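Local atomic coordinates of 3-oxosteroid 1-dehydrogenase (Sterolibacterium denitrificans, PDB entry 7P18), a protein that probably catalyses the FAD-dependent 1,2-dehydrogenation of 3-oxosteroids, passing the electrons on to an acceptor. Residues Ser46-Trp54 and Pro537-Met547; Asn289-Pro297 and Glu331-Ala339. All coordinates share one frame; numbering follows the deposited sequence.

Contact 1 of 2, residues Ser46-Trp54 and Pro537-Met547; sequences SAVSGGAVW and PGAGGTLGPAM. With FAD (flavin-adenine dinucleotide), chain C.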
loop_
_atom_site.group_PDB
_atom_site.type_symbol
_atom_site.label_atom_id
_atom_site.label_comp_id
_atom_site.label_asym_id
_atom_site.label_seq_id
_atom_site.Cartn_x
_atom_site.Cartn_y
_atom_site.Cartn_z
ATOM N N SER A 46 3.786 -4.744 -4.203
ATOM C CA SER A 46 3.877 -3.566 -5.091
ATOM C C SER A 46 2.911 -3.785 -6.269
ATOM O O SER A 46 2.151 -2.863 -6.640
ATOM C CB SER A 46 5.335 -3.382 -5.514
ATOM O OG SER A 46 6.193 -3.178 -4.391
ATOM N N ALA A 47 2.923 -4.991 -6.826
ATOM C CA ALA A 47 2.146 -5.343 -8.037
ATOM C C ALA A 47 0.636 -5.248 -7.785
ATOM O O ALA A 47 -0.091 -4.955 -8.754
ATOM C CB ALA A 47 2.559 -6.713 -8.501
ATOM N N VAL A 48 0.173 -5.504 -6.556
ATOM C CA VAL A 48 -1.277 -5.527 -6.216
ATOM C C VAL A 48 -1.697 -4.205 -5.569
ATOM O O VAL A 48 -2.815 -4.116 -5.068
ATOM C CB VAL A 48 -1.620 -6.773 -5.362
ATOM C CG1 VAL A 48 -1.266 -8.044 -6.108
ATOM C CG2 VAL A 48 -0.994 -6.756 -3.988
ATOM N N SER A 49 -0.832 -3.185 -5.620
ATOM C CA SER A 49 -1.022 -1.896 -4.933
ATOM C C SER A 49 -1.668 -0.892 -5.874
ATOM O O SER A 49 -1.899 -1.240 -7.038
ATOM C CB SER A 49 0.307 -1.385 -4.409
ATOM O OG SER A 49 1.079 -0.835 -5.449
ATOM N N GLY A 50 -1.874 0.330 -5.398
ATOM C CA GLY A 50 -2.295 1.463 -6.237
ATOM C C GLY A 50 -1.191 2.013 -7.097
ATOM O O GLY A 50 -1.495 2.823 -7.996
ATOM N N GLY A 51 0.061 1.636 -6.825
ATOM C CA GLY A 51 1.222 2.073 -7.597
ATOM C C GLY A 51 1.522 3.548 -7.375
ATOM O O GLY A 51 2.377 4.074 -8.101
ATOM N N ALA A 52 0.886 4.194 -6.401
ATOM C CA ALA A 52 1.077 5.628 -6.128
ATOM C C ALA A 52 2.401 5.841 -5.405
ATOM O O ALA A 52 2.769 4.992 -4.571
ATOM C CB ALA A 52 -0.072 6.144 -5.332
ATOM N N VAL A 53 3.072 6.956 -5.701
ATOM C CA VAL A 53 4.315 7.402 -4.997
ATOM C C VAL A 53 4.120 8.855 -4.568
ATOM O O VAL A 53 3.537 9.656 -5.324
ATOM C CB VAL A 53 5.575 7.211 -5.850
ATOM C CG1 VAL A 53 5.869 5.746 -6.074
ATOM C CG2 VAL A 53 5.480 7.952 -7.187
ATOM N N TRP A 54 4.542 9.173 -3.338
ATOM C CA TRP A 54 4.327 10.503 -2.739
ATOM C C TRP A 54 5.611 11.319 -2.933
ATOM O O TRP A 54 6.604 11.052 -2.257
ATOM C CB TRP A 54 3.929 10.384 -1.278
ATOM C CG TRP A 54 3.584 11.693 -0.655
ATOM C CD1 TRP A 54 2.419 12.386 -0.806
ATOM C CD2 TRP A 54 4.387 12.453 0.261
ATOM N NE1 TRP A 54 2.430 13.488 -0.016
ATOM C CE2 TRP A 54 3.638 13.580 0.624
ATOM C CE3 TRP A 54 5.666 12.297 0.797
ATOM C CZ2 TRP A 54 4.123 14.563 1.487
ATOM C CZ3 TRP A 54 6.139 13.254 1.668
ATOM C CH2 TRP A 54 5.384 14.379 1.997
ATOM N N PRO A 537 2.307 10.024 4.995
ATOM C CA PRO A 537 2.131 11.439 4.646
ATOM C C PRO A 537 1.050 11.739 3.598
ATOM O O PRO A 537 0.449 12.825 3.618
ATOM C CB PRO A 537 3.517 11.817 4.116
ATOM C CG PRO A 537 4.090 10.531 3.598
ATOM C CD PRO A 537 3.638 9.520 4.637
ATOM N N GLY A 538 0.828 10.776 2.716
ATOM C CA GLY A 538 -0.082 10.872 1.578
ATOM C C GLY A 538 -0.058 9.593 0.791
ATOM O O GLY A 538 0.816 8.721 1.062
ATOM N N ALA A 539 -0.953 9.471 -0.173
ATOM C CA ALA A 539 -0.983 8.294 -1.060
ATOM C C ALA A 539 0.380 8.143 -1.733
ATOM O O ALA A 539 0.889 9.144 -2.309
ATOM C CB ALA A 539 -2.130 8.422 -2.032
ATOM N N GLY A 540 1.006 6.979 -1.573
ATOM C CA GLY A 540 2.394 6.744 -2.031
ATOM C C GLY A 540 3.440 6.870 -0.960
ATOM O O GLY A 540 4.641 6.865 -1.322
ATOM N N GLY A 541 3.031 6.890 0.299
ATOM C CA GLY A 541 3.949 7.021 1.435
ATOM C C GLY A 541 4.687 5.740 1.779
ATOM O O GLY A 541 5.584 5.839 2.607
ATOM N N THR A 542 4.435 4.586 1.123
ATOM C CA THR A 542 5.289 3.368 1.287
ATOM C C THR A 542 6.124 3.156 0.008
ATOM O O THR A 542 7.288 2.802 0.122
ATOM C CB THR A 542 4.502 2.080 1.661
ATOM O OG1 THR A 542 4.059 1.378 0.509
ATOM C CG2 THR A 542 3.290 2.401 2.490
ATOM N N LEU A 543 5.524 3.269 -1.161
ATOM C CA LEU A 543 6.230 3.023 -2.423
ATOM C C LEU A 543 7.191 4.167 -2.789
ATOM O O LEU A 543 8.227 3.860 -3.403
ATOM C CB LEU A 543 5.217 2.769 -3.528
ATOM C CG LEU A 543 4.435 1.455 -3.420
ATOM C CD1 LEU A 543 3.320 1.467 -4.462
ATOM C CD2 LEU A 543 5.327 0.247 -3.670
ATOM N N GLY A 544 6.849 5.418 -2.519
ATOM C CA GLY A 544 7.789 6.539 -2.719
ATOM C C GLY A 544 9.107 6.235 -2.017
ATOM O O GLY A 544 10.178 6.227 -2.636
ATOM N N PRO A 545 9.061 5.947 -0.705
ATOM C CA PRO A 545 10.272 5.585 0.030
ATOM C C PRO A 545 10.977 4.344 -0.505
ATOM O O PRO A 545 12.205 4.357 -0.553
ATOM C CB PRO A 545 9.768 5.441 1.464
ATOM C CG PRO A 545 8.633 6.467 1.528
ATOM C CD PRO A 545 7.937 6.235 0.203
ATOM N N ALA A 546 10.232 3.308 -0.895
ATOM C CA ALA A 546 10.848 2.044 -1.382
ATOM C C ALA A 546 11.688 2.377 -2.615
ATOM O O ALA A 546 12.887 2.021 -2.667
ATOM C CB ALA A 546 9.789 0.986 -1.682
ATOM N N MET A 547 11.090 3.042 -3.573
ATOM C CA MET A 547 11.783 3.360 -4.838
ATOM C C MET A 547 12.859 4.431 -4.620
ATOM O O MET A 547 13.907 4.324 -5.277
ATOM C CB MET A 547 10.793 3.705 -5.956
ATOM C CG MET A 547 10.161 2.388 -6.575
ATOM S SD MET A 547 9.537 2.529 -8.198
ATOM C CE MET A 547 8.401 3.902 -8.051
HETATM P PA FAD C . 6.891 -6.136 -1.860
HETATM O O1A FAD C . 6.300 -5.254 -2.901
HETATM O O2A FAD C . 5.878 -7.044 -1.216
HETATM O O5B FAD C . 8.043 -6.974 -2.552
HETATM C C5B FAD C . 8.810 -7.906 -1.745
HETATM C C4B FAD C . 9.150 -9.090 -2.599
HETATM O O4B FAD C . 10.190 -9.860 -1.937
HETATM C C3B FAD C . 7.992 -10.072 -2.872
HETATM O O3B FAD C . 7.877 -10.358 -4.262
HETATM C C2B FAD C . 8.367 -11.304 -2.044
HETATM O O2B FAD C . 7.780 -12.502 -2.533
HETATM C C1B FAD C . 9.894 -11.228 -2.049
HETATM N N9A FAD C . 10.549 -11.967 -0.969
HETATM C C8A FAD C . 10.122 -12.183 0.310
HETATM N N7A FAD C . 10.930 -12.991 0.990
HETATM C C5A FAD C . 11.964 -13.274 0.107
HETATM C C6A FAD C . 13.132 -14.059 0.221
HETATM N N6A FAD C . 13.446 -14.791 1.296
HETATM N N1A FAD C . 13.943 -14.122 -0.857
HETATM C C2A FAD C . 13.608 -13.429 -1.949
HETATM N N3A FAD C . 12.503 -12.719 -2.200
HETATM C C4A FAD C . 11.729 -12.660 -1.101
HETATM N N1 FAD C . 1.623 1.814 -0.900
HETATM C C2 FAD C . 1.849 2.986 -1.537
HETATM O O2 FAD C . 2.790 3.726 -1.197
HETATM N N3 FAD C . 1.097 3.379 -2.570
HETATM C C4 FAD C . -0.107 2.778 -2.876
HETATM O O4 FAD C . -0.688 3.122 -3.899
HETATM C C4X FAD C . -0.415 1.558 -2.216
HETATM N N5 FAD C . -1.541 0.927 -2.507
HETATM C C5X FAD C . -1.764 -0.288 -1.904
HETATM C C6 FAD C . -2.912 -1.031 -2.267
HETATM C C7 FAD C . -3.122 -2.321 -1.797
HETATM C C7M FAD C . -4.342 -3.110 -2.224
HETATM C C8 FAD C . -2.141 -2.917 -0.985
HETATM C C8M FAD C . -2.327 -4.336 -0.478
HETATM C C9 FAD C . -1.059 -2.173 -0.556
HETATM C C9A FAD C . -0.813 -0.874 -1.040
HETATM N N10 FAD C . 0.289 -0.102 -0.638
HETATM C C10 FAD C . 0.543 1.127 -1.234
HETATM C "C1'" FAD C . 1.337 -0.678 0.212
HETATM C "C2'" FAD C . 2.486 -1.211 -0.672
HETATM O "O2'" FAD C . 2.031 -2.118 -1.675
HETATM C "C3'" FAD C . 3.606 -1.881 0.144
HETATM O "O3'" FAD C . 3.866 -1.179 1.362
HETATM C "C4'" FAD C . 4.860 -2.033 -0.690
HETATM O "O4'" FAD C . 4.509 -2.713 -1.887
HETATM C "C5'" FAD C . 5.985 -2.763 0.011
HETATM O "O5'" FAD C . 7.039 -2.903 -0.962
HETATM P P FAD C . 8.284 -3.844 -0.660
HETATM O O1P FAD C . 9.081 -3.727 -1.888
HETATM O O2P FAD C . 8.853 -3.629 0.669
HETATM O O3P FAD C . 7.618 -5.339 -0.655
#
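The pyrimidine end of the flavin is gripped where Ala52, leaving the loop of Ser46-Trp54, meets Gly540, in the type II turn Gly538-Gly541, and Leu543, the first residue of helix 543-559. Ala52 lends its N to FAD O4 and its O to FAD N3, while Leu543 N donates almost straight to FAD O2 (2.8 Å, 171°) and Thr542 N adds a second donor there. The same Ala52 O lies 3.1 Å from Gly540 CA in a CA-H...O contact, and the backbones stay close, Gly540 CA lying 3.6 Å from Val53 CA. Gly540 O receives Trp54 N (3.1 Å) and Gly544 N from opposite faces of its plane, Trp54 N standing well above it.

The Leu543 side chain lies over one face of the flavin pyrimidine, its CG 3.5 Å from FAD C2, its CD1 3.4 Å from Ser49 OG and its CD2 3.6 Å from Ser46 OG. At the far end Trp54, its CG anti to the backbone N (chi1 -175°), lays its six-membered ring over Pro537, whose CB makes a CH-pi contact; Trp54 NE1 is hydrogen-bonded to Asp117 OD1. Gly540 N also binds the steroid, as at the active site of an FAD-dependent 3-ketosteroid dehydrogenase.

Contact 2 of 2, residues Asn289-Pro297 and Glu331-Ala339; sequences NAAWSATPP and EAAQTGLFA. With FAD (flavin-adenine dinucleotide), chain C.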
loop_
_atom_site.group_PDB
_atom_site.type_symbol
_atom_site.label_atom_id
_atom_site.label_comp_id
_atom_site.label_asym_id
_atom_site.label_seq_id
_atom_site.Cartn_x
_atom_site.Cartn_y
_atom_site.Cartn_z
ATOM N N ASN A 289 -3.217 -11.082 13.689
ATOM C CA ASN A 289 -3.466 -12.251 12.840
ATOM C C ASN A 289 -3.038 -11.956 11.421
ATOM O O ASN A 289 -3.566 -10.987 10.828
ATOM C CB ASN A 289 -4.933 -12.664 12.954
ATOM C CG ASN A 289 -5.138 -14.077 12.484
ATOM O OD1 ASN A 289 -4.574 -14.485 11.498
ATOM N ND2 ASN A 289 -5.952 -14.831 13.210
ATOM N N ALA A 290 -2.114 -12.770 10.901
ATOM C CA ALA A 290 -1.642 -12.669 9.518
ATOM C C ALA A 290 -2.833 -12.770 8.547
ATOM O O ALA A 290 -2.756 -12.158 7.484
ATOM C CB ALA A 290 -0.599 -13.717 9.240
ATOM N N ALA A 291 -3.898 -13.518 8.888
ATOM C CA ALA A 291 -5.058 -13.716 7.988
ATOM C C ALA A 291 -5.708 -12.364 7.668
ATOM O O ALA A 291 -6.392 -12.277 6.667
ATOM C CB ALA A 291 -6.086 -14.637 8.649
ATOM N N TRP A 292 -5.541 -11.358 8.530
ATOM C CA TRP A 292 -6.211 -10.047 8.338
ATOM C C TRP A 292 -5.460 -9.200 7.298
ATOM O O TRP A 292 -6.012 -8.149 6.887
ATOM C CB TRP A 292 -6.326 -9.309 9.649
ATOM C CG TRP A 292 -7.088 -10.039 10.700
ATOM C CD1 TRP A 292 -7.953 -11.079 10.524
ATOM C CD2 TRP A 292 -6.998 -9.803 12.101
ATOM N NE1 TRP A 292 -8.415 -11.491 11.732
ATOM C CE2 TRP A 292 -7.844 -10.758 12.718
ATOM C CE3 TRP A 292 -6.261 -8.931 12.916
ATOM C CZ2 TRP A 292 -8.011 -10.801 14.087
ATOM C CZ3 TRP A 292 -6.459 -8.964 14.273
ATOM C CH2 TRP A 292 -7.308 -9.889 14.850
ATOM N N SER A 293 -4.275 -9.627 6.874
ATOM C CA SER A 293 -3.436 -8.855 5.938
ATOM C C SER A 293 -4.085 -8.823 4.557
ATOM O O SER A 293 -4.749 -9.798 4.190
ATOM C CB SER A 293 -2.024 -9.397 5.890
ATOM O OG SER A 293 -1.172 -8.525 5.122
ATOM N N ALA A 294 -3.816 -7.742 3.803
ATOM C CA ALA A 294 -4.228 -7.527 2.403
ATOM C C ALA A 294 -3.097 -7.902 1.443
ATOM O O ALA A 294 -3.282 -7.775 0.261
ATOM C CB ALA A 294 -4.624 -6.078 2.231
ATOM N N THR A 295 -1.963 -8.387 1.942
ATOM C CA THR A 295 -0.752 -8.625 1.137
ATOM C C THR A 295 -0.784 -10.002 0.495
ATOM O O THR A 295 -1.549 -10.891 0.922
ATOM C CB THR A 295 0.509 -8.536 1.997
ATOM O OG1 THR A 295 0.408 -9.523 3.044
ATOM C CG2 THR A 295 0.671 -7.152 2.604
ATOM N N PRO A 296 0.100 -10.237 -0.489
ATOM C CA PRO A 296 0.368 -11.593 -0.952
ATOM C C PRO A 296 1.001 -12.467 0.137
ATOM O O PRO A 296 1.223 -12.041 1.267
ATOM C CB PRO A 296 1.297 -11.397 -2.159
ATOM C CG PRO A 296 1.049 -9.962 -2.588
ATOM C CD PRO A 296 0.782 -9.228 -1.301
ATOM N N PRO A 297 1.265 -13.762 -0.155
ATOM C CA PRO A 297 1.597 -14.715 0.907
ATOM C C PRO A 297 3.000 -14.652 1.550
ATOM O O PRO A 297 3.167 -15.233 2.593
ATOM C CB PRO A 297 1.431 -16.070 0.183
ATOM C CG PRO A 297 0.571 -15.777 -1.010
ATOM C CD PRO A 297 1.008 -14.402 -1.460
ATOM N N GLU A 331 -10.626 -16.289 -0.828
ATOM C CA GLU A 331 -9.514 -15.369 -1.207
ATOM C C GLU A 331 -8.443 -15.392 -0.107
ATOM O O GLU A 331 -8.768 -15.287 1.072
ATOM C CB GLU A 331 -10.079 -13.992 -1.534
ATOM C CG GLU A 331 -10.798 -13.987 -2.864
ATOM C CD GLU A 331 -11.299 -12.631 -3.328
ATOM O OE1 GLU A 331 -10.944 -11.599 -2.689
ATOM O OE2 GLU A 331 -12.083 -12.606 -4.300
ATOM N N ALA A 332 -7.191 -15.579 -0.507
ATOM C CA ALA A 332 -6.051 -15.764 0.410
ATOM C C ALA A 332 -5.779 -14.464 1.197
ATOM O O ALA A 332 -5.306 -14.563 2.339
ATOM C CB ALA A 332 -4.847 -16.218 -0.382
ATOM N N ALA A 333 -6.059 -13.296 0.614
ATOM C CA ALA A 333 -5.856 -11.979 1.257
ATOM C C ALA A 333 -7.208 -11.342 1.590
ATOM O O ALA A 333 -8.152 -11.597 0.855
ATOM C CB ALA A 333 -5.056 -11.095 0.328
ATOM N N GLN A 334 -7.288 -10.576 2.672
ATOM C CA GLN A 334 -8.473 -9.747 2.982
ATOM C C GLN A 334 -8.421 -8.465 2.126
ATOM O O GLN A 334 -7.339 -8.043 1.694
ATOM C CB GLN A 334 -8.594 -9.551 4.482
ATOM C CG GLN A 334 -8.793 -10.903 5.168
ATOM C CD GLN A 334 -9.513 -10.843 6.482
ATOM O OE1 GLN A 334 -9.847 -11.886 7.047
ATOM N NE2 GLN A 334 -9.669 -9.647 7.026
ATOM N N THR A 335 -9.593 -7.887 1.843
ATOM C CA THR A 335 -9.713 -6.665 1.015
ATOM C C THR A 335 -9.619 -5.442 1.922
ATOM O O THR A 335 -10.413 -5.312 2.904
ATOM C CB THR A 335 -11.030 -6.647 0.236
ATOM O OG1 THR A 335 -11.017 -7.790 -0.609
ATOM C CG2 THR A 335 -11.150 -5.425 -0.651
ATOM N N GLY A 336 -8.699 -4.522 1.598
ATOM C CA GLY A 336 -8.618 -3.275 2.376
ATOM C C GLY A 336 -9.708 -2.288 1.977
ATOM O O GLY A 336 -10.079 -2.245 0.784
ATOM N N LEU A 337 -10.223 -1.546 2.938
ATOM C CA LEU A 337 -11.191 -0.447 2.709
ATOM C C LEU A 337 -10.392 0.865 2.683
ATOM O O LEU A 337 -10.187 1.445 3.741
ATOM C CB LEU A 337 -12.231 -0.476 3.821
ATOM C CG LEU A 337 -13.105 -1.739 3.892
ATOM C CD1 LEU A 337 -14.199 -1.555 4.913
ATOM C CD2 LEU A 337 -13.707 -2.132 2.557
ATOM N N PHE A 338 -9.897 1.268 1.515
ATOM C CA PHE A 338 -9.028 2.470 1.389
ATOM C C PHE A 338 -9.871 3.729 1.255
ATOM O O PHE A 338 -9.551 4.707 1.972
ATOM C CB PHE A 338 -8.051 2.336 0.238
ATOM C CG PHE A 338 -7.098 1.181 0.394
ATOM C CD1 PHE A 338 -5.934 1.324 1.125
ATOM C CD2 PHE A 338 -7.379 -0.054 -0.166
ATOM C CE1 PHE A 338 -5.046 0.272 1.263
ATOM C CE2 PHE A 338 -6.502 -1.111 0.008
ATOM C CZ PHE A 338 -5.337 -0.948 0.713
ATOM N N ALA A 339 -10.872 3.719 0.370
ATOM C CA ALA A 339 -11.602 4.946 -0.046
ATOM C C ALA A 339 -13.048 4.980 0.464
ATOM O O ALA A 339 -13.584 6.084 0.667
ATOM C CB ALA A 339 -11.622 4.996 -1.556
HETATM P PA FAD C . 6.891 -6.136 -1.860
HETATM O O1A FAD C . 6.300 -5.254 -2.901
HETATM O O2A FAD C . 5.878 -7.044 -1.216
HETATM O O5B FAD C . 8.043 -6.974 -2.552
HETATM C C5B FAD C . 8.810 -7.906 -1.745
HETATM C C4B FAD C . 9.150 -9.090 -2.599
HETATM O O4B FAD C . 10.190 -9.860 -1.937
HETATM C C3B FAD C . 7.992 -10.072 -2.872
HETATM O O3B FAD C . 7.877 -10.358 -4.262
HETATM C C2B FAD C . 8.367 -11.304 -2.044
HETATM O O2B FAD C . 7.780 -12.502 -2.533
HETATM C C1B FAD C . 9.894 -11.228 -2.049
HETATM N N9A FAD C . 10.549 -11.967 -0.969
HETATM C C8A FAD C . 10.122 -12.183 0.310
HETATM N N7A FAD C . 10.930 -12.991 0.990
HETATM C C5A FAD C . 11.964 -13.274 0.107
HETATM C C6A FAD C . 13.132 -14.059 0.221
HETATM N N6A FAD C . 13.446 -14.791 1.296
HETATM N N1A FAD C . 13.943 -14.122 -0.857
HETATM C C2A FAD C . 13.608 -13.429 -1.949
HETATM N N3A FAD C . 12.503 -12.719 -2.200
HETATM C C4A FAD C . 11.729 -12.660 -1.101
HETATM N N1 FAD C . 1.623 1.814 -0.900
HETATM C C2 FAD C . 1.849 2.986 -1.537
HETATM O O2 FAD C . 2.790 3.726 -1.197
HETATM N N3 FAD C . 1.097 3.379 -2.570
HETATM C C4 FAD C . -0.107 2.778 -2.876
HETATM O O4 FAD C . -0.688 3.122 -3.899
HETATM C C4X FAD C . -0.415 1.558 -2.216
HETATM N N5 FAD C . -1.541 0.927 -2.507
HETATM C C5X FAD C . -1.764 -0.288 -1.904
HETATM C C6 FAD C . -2.912 -1.031 -2.267
HETATM C C7 FAD C . -3.122 -2.321 -1.797
HETATM C C7M FAD C . -4.342 -3.110 -2.224
HETATM C C8 FAD C . -2.141 -2.917 -0.985
HETATM C C8M FAD C . -2.327 -4.336 -0.478
HETATM C C9 FAD C . -1.059 -2.173 -0.556
HETATM C C9A FAD C . -0.813 -0.874 -1.040
HETATM N N10 FAD C . 0.289 -0.102 -0.638
HETATM C C10 FAD C . 0.543 1.127 -1.234
HETATM C "C1'" FAD C . 1.337 -0.678 0.212
HETATM C "C2'" FAD C . 2.486 -1.211 -0.672
HETATM O "O2'" FAD C . 2.031 -2.118 -1.675
HETATM C "C3'" FAD C . 3.606 -1.881 0.144
HETATM O "O3'" FAD C . 3.866 -1.179 1.362
HETATM C "C4'" FAD C . 4.860 -2.033 -0.690
HETATM O "O4'" FAD C . 4.509 -2.713 -1.887
HETATM C "C5'" FAD C . 5.985 -2.763 0.011
HETATM O "O5'" FAD C . 7.039 -2.903 -0.962
HETATM P P FAD C . 8.284 -3.844 -0.660
HETATM O O1P FAD C . 9.081 -3.727 -1.888
HETATM O O2P FAD C . 8.853 -3.629 0.669
HETATM O O3P FAD C . 7.618 -5.339 -0.655
HETATM O O HOH W 1 -5.036 -13.117 4.486
HETATM O O HOH W 2 -6.094 -7.554 -0.643
#
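Gln334 packs against the backbone of the 3-10 segment 290-292 and the loop that follows, and its side chain can be followed outward along them. Its backbone N donates to Ser293 O (3.1 Å, 156°), which fixes the root of the side chain. CB lies near Trp292 O and Ser293 O. With CG anti to the carbonyl carbon (chi1 -62°), the next atom passes close to the 3-10 backbone, CG being 3.1 Å from Ala291 O. The chain stays extended beyond CG, and CD remains beside that same oxygen. At the tip the amide divides its neighbours: OE1 lies at the edge of the Trp292 ring, 4.0 Å from CD1, whereas NE2 comes within 3.7 Å of Trp292 CA and finds its hydrogen-bond partners in Ser325 and Asp492. The two side chains run alongside each other in the same direction, ring and amide planes 42° apart. Asn289 CB lies over one face of the indole.

Further along, Ala294 and Ala333 carry the contact. Gln334 O accepts a CA-H...O contact from Ala294 CA (3.2 Å), and a water donates both to this oxygen and to Ala294 O, bridging the segments. Ala333 CB rests 3.6 Å from Thr295 O. Ser293 OG, bonded to Asp495, also accepts from Thr295 N in an ST turn. Ala294 O faces the flavin methyl C8M. Phe338 meets the ligands rather than 289-297: its CZ is 3.6 Å from FAD C7, and its ring packs edge-to-face with Tyr363. The junction thus backs the flavin pocket through Ala294, and just beyond strand 335-336 Phe338 lines both the FAD and the steroid pocket.

From the N terminus, the chain passes the parallel sheet that includes strands 10-13 and 33-36 and reaches 46-54, the first half of contact 1, whose partner 537-547 comes only near the C terminus. Contact 1 therefore closes a very long loop, and contact 2 is nested within it: the segment 289-297 follows helix 277-283, and after helix 302-309 and strand 320-326 the chain returns at residues 331-339 to close a short one. Contact 1 joins helix 44-47 and strand 53-54 to helix 543-559; contact 2 joins the loop before helix 302-309 to strand 335-336. Their centres lie about 17 Å apart, yet Val48 CG2 and Pro296 CG pack at 4.1 Å, and both contacts touch the same FAD.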